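Peroxisomal catalase A (PDB 1A4E) breaks hydrogen peroxide down to water and oxygen at a heme, probably protecting the cell from peroxide made by peroxisomal oxidases. Local coordinates at residues P51-H56 with L91-T96; I72-G77 with P292-G297. One frame throughout, in Å; residues are numbered along the deposited sequence.

Overall arrangement
Both contacts belong to the antiparallel beta barrel of the catalase fold and join a loop to one of its strands. Strand 59-68 relates them, pairing with strand 87-95 of contact 1 on one hand and with strand 294-303 of contact 2 on the other. Their depth differs: contact 1 is buried, its centre about 7 Å from the centre of the chain, whereas the centre of contact 2 lies about 23 Å out, and that contact is only partly buried. The chemistry follows. Contact 1 sets two arginines at a heme propionate and a histidine against the heme and azide; contact 2 pairs an arginine with an aspartate beside an isoleucine-valine contact, away from the active site. The two centres are about 28 Å apart.

Contact 1 (P51-H56 with L91-T96); sequences PQRNPH and LTRFST. With HEM (protoporphyrin IX containing Fe), chain I; AZI (azide ion), chain H.
Arg53 and Arg93 lay their guanidinium groups flat on one another at the propionate edge of the heme in the catalase beta barrel, where loop 51-56 meets the end of strand 87-95. The stack has planes 8° apart and guanidinium centres separated by 3.5 Å. These like charges are probably offset by the heme propionate: Arg93 NE donates to HEM O1D at 3.0 Å, and Arg53 NH1 adds a weak bond to HEM O2D. The second terminal nitrogen of Arg53, NH2, bonds outside the contact to Val312 O. Asn54 turns to another subunit, giving its ND2 to Phe45 O of that chain. A cis peptide leads into Pro55, whose CG lies 3.5 Å from AZI N1, the azide atom on the iron. His56, an active-site residue on the distal, azide side, is gripped through backbone and ring alike. Its O accepts from Arg93 NH2 at 2.6 Å, in the guanidinium plane and nearly in line with the carbonyl. With CG anti to the carbonyl carbon (chi1 -72°), the imidazole lies face-on over the heme, HEM C3D being 3.5 Å from the ring plane. NE2 of His56 donates to AZI N3 at 2.9 Å. The ring's rotation is fixed from its other nitrogen, ND1 of His56 giving an in-plane hydrogen bond to Ser95 OG at 2.8 Å, while Thr96 O receives a CH...O contact from His56 CA at 3.2 Å.

Contact 2 (I72-G77 with P292-G297); sequences ITDICG and PLRRVG
Arg294 reaches out from the barrel strand 294-303 to Asp74, tip to tip, in an end-on bidentate salt bridge that ties this strand to the loop after strand 59-68. NH2 of Arg294 donates to the syn lone pair of Asp74 OD1 at 2.8 Å, and NH1 of Arg294 to Asp74 OD2 at 3.1 Å. The carboxylate and guanidinium planes, 26° apart, are nearly coplanar, in keeping with a two-nitrogen, end-on grip. NH2 of Arg294 also bonds to Asp71 O. The side chain spans the distance by running extended, with CG anti to the backbone N (chi1 177°). Replacing Arg294 by a leucine would probably leave the Asp74 carboxylate without its charged mate and Asp71 O without this donor. Within the loop, Ile72 O satisfies two amides, accepting from Ile75 N at 2.9 Å and Cys76 N at 3.0 Å, two bonds that close the turn containing Asp74. Arg295 takes its charge elsewhere, to Asp70. On the strand, Val296 and Gly297 both face Val262 in a classic beta bulge. Next to the salt bridge, Ile72 crosses Val296 at about a right angle, CD1 of Ile72 touching CG1 of Val296 at 3.6 Å, and CG1 of Ile75 comes within 3.3 Å of Arg294 NH1.

Contact 1 (P51-H56 with L91-T96)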
loop_
_atom_site.group_PDB
_atom_site.type_symbol
_atom_site.label_atom_id
_atom_site.label_comp_id
_atom_site.label_asym_id
_atom_site.label_seq_id
_atom_site.Cartn_x
_atom_site.Cartn_y
_atom_site.Cartn_z
ATOM N N PRO B 51 -3.343 -2.392 -9.025
ATOM C CA PRO B 51 -4.210 -1.461 -9.744
ATOM C C PRO B 51 -3.844 -1.477 -11.222
ATOM O O PRO B 51 -2.674 -1.640 -11.571
ATOM C CB PRO B 51 -3.959 -0.120 -9.105
ATOM C CG PRO B 51 -3.411 -0.452 -7.745
ATOM C CD PRO B 51 -2.536 -1.658 -8.049
ATOM N N GLN B 52 -4.820 -1.362 -12.119
ATOM C CA GLN B 52 -4.524 -1.282 -13.542
ATOM C C GLN B 52 -3.930 0.079 -13.891
ATOM O O GLN B 52 -4.172 1.074 -13.207
ATOM C CB GLN B 52 -5.799 -1.494 -14.350
ATOM C CG GLN B 52 -6.857 -0.410 -14.120
ATOM C CD GLN B 52 -8.167 -0.598 -14.863
ATOM O OE1 GLN B 52 -8.865 0.369 -15.172
ATOM N NE2 GLN B 52 -8.560 -1.829 -15.171
ATOM N N ARG B 53 -3.132 0.105 -14.958
ATOM C CA ARG B 53 -2.581 1.329 -15.534
ATOM C C ARG B 53 -3.652 2.390 -15.777
ATOM O O ARG B 53 -4.775 2.070 -16.164
ATOM C CB ARG B 53 -1.906 0.972 -16.847
ATOM C CG ARG B 53 -0.419 0.835 -16.710
ATOM C CD ARG B 53 0.229 0.192 -17.920
ATOM N NE ARG B 53 0.174 -1.237 -17.722
ATOM C CZ ARG B 53 1.242 -2.029 -17.731
ATOM N NH1 ARG B 53 2.475 -1.589 -17.935
ATOM N NH2 ARG B 53 1.058 -3.314 -17.482
ATOM N N ASN B 54 -3.336 3.658 -15.528
ATOM C CA ASN B 54 -4.277 4.748 -15.754
ATOM C C ASN B 54 -3.604 5.822 -16.625
ATOM O O ASN B 54 -2.770 6.578 -16.128
ATOM C CB ASN B 54 -4.706 5.320 -14.395
ATOM C CG ASN B 54 -5.835 6.337 -14.473
ATOM O OD1 ASN B 54 -6.691 6.298 -15.355
ATOM N ND2 ASN B 54 -5.861 7.284 -13.538
ATOM N N PRO B 55 -3.864 5.931 -17.937
ATOM C CA PRO B 55 -4.688 5.007 -18.714
ATOM C C PRO B 55 -3.859 3.863 -19.312
ATOM O O PRO B 55 -2.767 3.552 -18.821
ATOM C CB PRO B 55 -5.326 5.950 -19.709
ATOM C CG PRO B 55 -4.157 6.834 -20.094
ATOM C CD PRO B 55 -3.458 7.072 -18.759
ATOM N N HIS B 56 -4.358 3.287 -20.416
ATOM C CA HIS B 56 -3.768 2.163 -21.129
ATOM C C HIS B 56 -3.761 0.912 -20.267
ATOM O O HIS B 56 -2.804 0.153 -20.234
ATOM C CB HIS B 56 -2.330 2.473 -21.575
ATOM C CG HIS B 56 -2.170 3.465 -22.718
ATOM N ND1 HIS B 56 -1.885 3.199 -23.988
ATOM C CD2 HIS B 56 -2.221 4.833 -22.592
ATOM C CE1 HIS B 56 -1.747 4.333 -24.627
ATOM N NE2 HIS B 56 -1.950 5.306 -23.778
ATOM N N LEU B 91 11.598 -4.845 -25.112
ATOM C CA LEU B 91 10.290 -5.346 -24.726
ATOM C C LEU B 91 9.273 -4.318 -25.188
ATOM O O LEU B 91 9.407 -3.134 -24.897
ATOM C CB LEU B 91 10.175 -5.506 -23.194
ATOM C CG LEU B 91 8.770 -5.636 -22.560
ATOM C CD1 LEU B 91 8.084 -6.936 -22.952
ATOM C CD2 LEU B 91 8.926 -5.581 -21.061
ATOM N N THR B 92 8.223 -4.739 -25.886
ATOM C CA THR B 92 7.194 -3.826 -26.346
ATOM C C THR B 92 5.868 -4.177 -25.710
ATOM O O THR B 92 5.531 -5.359 -25.621
ATOM C CB THR B 92 7.073 -3.900 -27.892
ATOM O OG1 THR B 92 8.318 -3.471 -28.434
ATOM C CG2 THR B 92 5.967 -3.019 -28.440
ATOM N N ARG B 93 5.132 -3.172 -25.225
ATOM C CA ARG B 93 3.770 -3.399 -24.786
ATOM C C ARG B 93 2.898 -2.522 -25.672
ATOM O O ARG B 93 3.134 -1.327 -25.858
ATOM C CB ARG B 93 3.519 -3.003 -23.307
ATOM C CG ARG B 93 2.258 -3.733 -22.819
ATOM C CD ARG B 93 1.870 -3.641 -21.343
ATOM N NE ARG B 93 1.178 -2.402 -21.141
ATOM C CZ ARG B 93 -0.126 -2.285 -20.916
ATOM N NH1 ARG B 93 -0.996 -3.273 -20.811
ATOM N NH2 ARG B 93 -0.600 -1.069 -20.921
ATOM N N PHE B 94 1.942 -3.195 -26.313
ATOM C CA PHE B 94 0.915 -2.560 -27.120
ATOM C C PHE B 94 -0.345 -2.444 -26.282
ATOM O O PHE B 94 -0.583 -3.301 -25.439
ATOM C CB PHE B 94 0.591 -3.393 -28.315
ATOM C CG PHE B 94 1.737 -3.636 -29.271
ATOM C CD1 PHE B 94 2.184 -2.601 -30.096
ATOM C CD2 PHE B 94 2.300 -4.905 -29.354
ATOM C CE1 PHE B 94 3.199 -2.846 -31.021
ATOM C CE2 PHE B 94 3.313 -5.136 -30.283
ATOM C CZ PHE B 94 3.762 -4.112 -31.115
ATOM N N SER B 95 -1.206 -1.447 -26.487
ATOM C CA SER B 95 -2.380 -1.277 -25.643
ATOM C C SER B 95 -3.451 -0.377 -26.228
ATOM O O SER B 95 -3.239 0.270 -27.246
ATOM C CB SER B 95 -1.954 -0.691 -24.307
ATOM O OG SER B 95 -1.235 0.508 -24.523
ATOM N N THR B 96 -4.636 -0.356 -25.615
ATOM C CA THR B 96 -5.642 0.636 -25.963
ATOM C C THR B 96 -5.501 1.788 -24.957
ATOM O O THR B 96 -4.538 1.811 -24.181
ATOM C CB THR B 96 -7.037 -0.033 -25.916
ATOM O OG1 THR B 96 -7.178 -0.616 -24.632
ATOM C CG2 THR B 96 -7.211 -1.099 -26.993
HETATM C CHA HEM I . 0.572 5.353 -20.170
HETATM C CHB HEM I . 0.407 9.765 -18.296
HETATM C CHC HEM I . 0.393 11.614 -22.711
HETATM C CHD HEM I . 1.601 7.298 -24.458
HETATM C C1A HEM I . 0.362 6.392 -19.282
HETATM C C2A HEM I . 0.360 6.234 -17.840
HETATM C C3A HEM I . 0.403 7.481 -17.310
HETATM C C4A HEM I . 0.394 8.397 -18.424
HETATM C CMA HEM I . 0.521 7.871 -15.844
HETATM C CAA HEM I . 0.389 4.921 -17.080
HETATM C CBA HEM I . 1.797 4.674 -16.582
HETATM C CGA HEM I . 1.976 3.404 -15.781
HETATM O O1A HEM I . 1.217 3.133 -14.854
HETATM O O2A HEM I . 2.914 2.687 -16.089
HETATM C C1B HEM I . 0.418 10.659 -19.343
HETATM C C2B HEM I . 0.317 12.090 -19.177
HETATM C C3B HEM I . 0.204 12.628 -20.438
HETATM C C4B HEM I . 0.268 11.492 -21.346
HETATM C CMB HEM I . 0.318 12.777 -17.816
HETATM C CAB HEM I . 0.046 13.957 -20.850
HETATM C CBB HEM I . 0.222 15.180 -20.050
HETATM C C1C HEM I . 0.750 10.602 -23.579
HETATM C C2C HEM I . 1.181 10.828 -24.940
HETATM C C3C HEM I . 1.590 9.620 -25.427
HETATM C C4C HEM I . 1.391 8.664 -24.353
HETATM C CMC HEM I . 1.206 12.189 -25.630
HETATM C CAC HEM I . 2.146 9.337 -26.666
HETATM C CBC HEM I . 3.366 9.950 -27.146
HETATM C C1D HEM I . 1.404 6.382 -23.442
HETATM C C2D HEM I . 1.601 4.960 -23.575
HETATM C C3D HEM I . 1.283 4.420 -22.379
HETATM C C4D HEM I . 0.905 5.501 -21.510
HETATM C CMD HEM I . 2.094 4.210 -24.804
HETATM C CAD HEM I . 1.269 2.944 -22.031
HETATM C CBD HEM I . 2.579 2.409 -21.500
HETATM C CGD HEM I . 2.467 0.917 -21.247
HETATM O O1D HEM I . 2.213 0.173 -22.184
HETATM O O2D HEM I . 2.617 0.483 -20.111
HETATM N NA HEM I . 0.412 7.729 -19.631
HETATM N NB HEM I . 0.413 10.299 -20.670
HETATM N NC HEM I . 0.924 9.286 -23.209
HETATM N ND HEM I . 0.991 6.712 -22.165
HETATM FE FE HEM I . 0.643 8.498 -21.427
HETATM N N1 AZI H . -1.428 8.329 -21.688
HETATM N N2 AZI H . -1.853 8.242 -23.015
HETATM N N3 AZI H . -2.281 8.157 -24.342
#

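Contact 2 (I72-G77 with P292-G297)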
loop_
_atom_site.group_PDB
_atom_site.type_symbol
_atom_site.label_atom_id
_atom_site.label_comp_id
_atom_site.label_asym_id
_atom_site.label_seq_id
_atom_site.Cartn_x
_atom_site.Cartn_y
_atom_site.Cartn_z
ATOM N N ILE B 72 23.557 6.956 -37.979
ATOM C CA ILE B 72 23.005 8.215 -37.512
ATOM C C ILE B 72 23.880 8.732 -36.378
ATOM O O ILE B 72 23.418 9.530 -35.561
ATOM C CB ILE B 72 21.528 8.138 -36.962
ATOM C CG1 ILE B 72 21.369 7.106 -35.852
ATOM C CG2 ILE B 72 20.603 7.874 -38.152
ATOM C CD1 ILE B 72 20.119 7.438 -35.007
ATOM N N THR B 73 25.163 8.332 -36.311
ATOM C CA THR B 73 26.049 8.816 -35.250
ATOM C C THR B 73 26.341 10.325 -35.304
ATOM O O THR B 73 26.810 10.925 -34.334
ATOM C CB THR B 73 27.378 8.028 -35.278
ATOM O OG1 THR B 73 27.973 8.215 -36.555
ATOM C CG2 THR B 73 27.150 6.556 -34.947
ATOM N N ASP B 74 26.032 10.959 -36.441
ATOM C CA ASP B 74 26.128 12.408 -36.611
ATOM C C ASP B 74 24.933 13.122 -35.985
ATOM O O ASP B 74 24.981 14.319 -35.708
ATOM C CB ASP B 74 26.204 12.762 -38.108
ATOM C CG ASP B 74 25.076 12.203 -38.972
ATOM O OD1 ASP B 74 24.955 10.982 -39.078
ATOM O OD2 ASP B 74 24.319 12.989 -39.528
ATOM N N ILE B 75 23.832 12.395 -35.777
ATOM C CA ILE B 75 22.660 12.958 -35.117
ATOM C C ILE B 75 22.644 12.592 -33.623
ATOM O O ILE B 75 22.421 13.446 -32.766
ATOM C CB ILE B 75 21.368 12.435 -35.822
ATOM C CG1 ILE B 75 21.386 12.748 -37.320
ATOM C CG2 ILE B 75 20.149 13.066 -35.152
ATOM C CD1 ILE B 75 21.415 14.243 -37.719
ATOM N N CYS B 76 22.910 11.332 -33.268
ATOM C CA CYS B 76 22.809 10.870 -31.892
ATOM C C CYS B 76 23.991 10.025 -31.483
ATOM O O CYS B 76 24.312 9.037 -32.141
ATOM C CB CYS B 76 21.541 10.055 -31.729
ATOM S SG CYS B 76 21.228 9.635 -30.003
ATOM N N GLY B 77 24.615 10.411 -30.366
ATOM C CA GLY B 77 25.784 9.729 -29.839
ATOM C C GLY B 77 25.482 8.567 -28.893
ATOM O O GLY B 77 26.430 8.033 -28.317
ATOM N N PRO B 292 12.483 14.974 -44.667
ATOM C CA PRO B 292 12.247 13.603 -45.105
ATOM C C PRO B 292 12.552 12.562 -44.026
ATOM O O PRO B 292 13.198 12.855 -43.019
ATOM C CB PRO B 292 13.128 13.451 -46.321
ATOM C CG PRO B 292 13.702 14.817 -46.593
ATOM C CD PRO B 292 13.737 15.459 -45.226
ATOM N N LEU B 293 12.091 11.323 -44.213
ATOM C CA LEU B 293 12.371 10.266 -43.257
ATOM C C LEU B 293 13.749 9.686 -43.525
ATOM O O LEU B 293 14.041 9.235 -44.624
ATOM C CB LEU B 293 11.321 9.159 -43.355
ATOM C CG LEU B 293 9.862 9.510 -43.081
ATOM C CD1 LEU B 293 9.044 8.236 -43.001
ATOM C CD2 LEU B 293 9.739 10.260 -41.776
ATOM N N ARG B 294 14.620 9.795 -42.527
ATOM C CA ARG B 294 15.961 9.244 -42.598
ATOM C C ARG B 294 15.939 7.904 -41.873
ATOM O O ARG B 294 15.396 7.826 -40.768
ATOM C CB ARG B 294 16.904 10.227 -41.936
ATOM C CG ARG B 294 18.330 9.728 -41.891
ATOM C CD ARG B 294 19.263 10.775 -41.340
ATOM N NE ARG B 294 20.568 10.166 -41.186
ATOM C CZ ARG B 294 21.624 10.873 -40.816
ATOM N NH1 ARG B 294 21.553 12.175 -40.574
ATOM N NH2 ARG B 294 22.792 10.259 -40.677
ATOM N N ARG B 295 16.499 6.829 -42.437
ATOM C CA ARG B 295 16.414 5.518 -41.805
ATOM C C ARG B 295 17.450 5.255 -40.717
ATOM O O ARG B 295 18.606 5.654 -40.807
ATOM C CB ARG B 295 16.497 4.452 -42.902
ATOM C CG ARG B 295 16.178 3.028 -42.440
ATOM C CD ARG B 295 15.854 2.072 -43.579
ATOM N NE ARG B 295 16.712 2.300 -44.729
ATOM C CZ ARG B 295 17.764 1.544 -45.011
ATOM N NH1 ARG B 295 18.115 0.504 -44.262
ATOM N NH2 ARG B 295 18.515 1.879 -46.046
ATOM N N VAL B 296 17.000 4.585 -39.646
ATOM C CA VAL B 296 17.832 4.278 -38.495
ATOM C C VAL B 296 18.048 2.779 -38.331
ATOM O O VAL B 296 19.194 2.328 -38.299
ATOM C CB VAL B 296 17.195 4.837 -37.209
ATOM C CG1 VAL B 296 18.148 4.611 -36.035
ATOM C CG2 VAL B 296 16.916 6.321 -37.355
ATOM N N GLY B 297 16.973 1.991 -38.206
ATOM C CA GLY B 297 17.124 0.563 -37.984
ATOM C C GLY B 297 15.824 -0.211 -37.951
ATOM O O GLY B 297 14.839 0.218 -38.537
#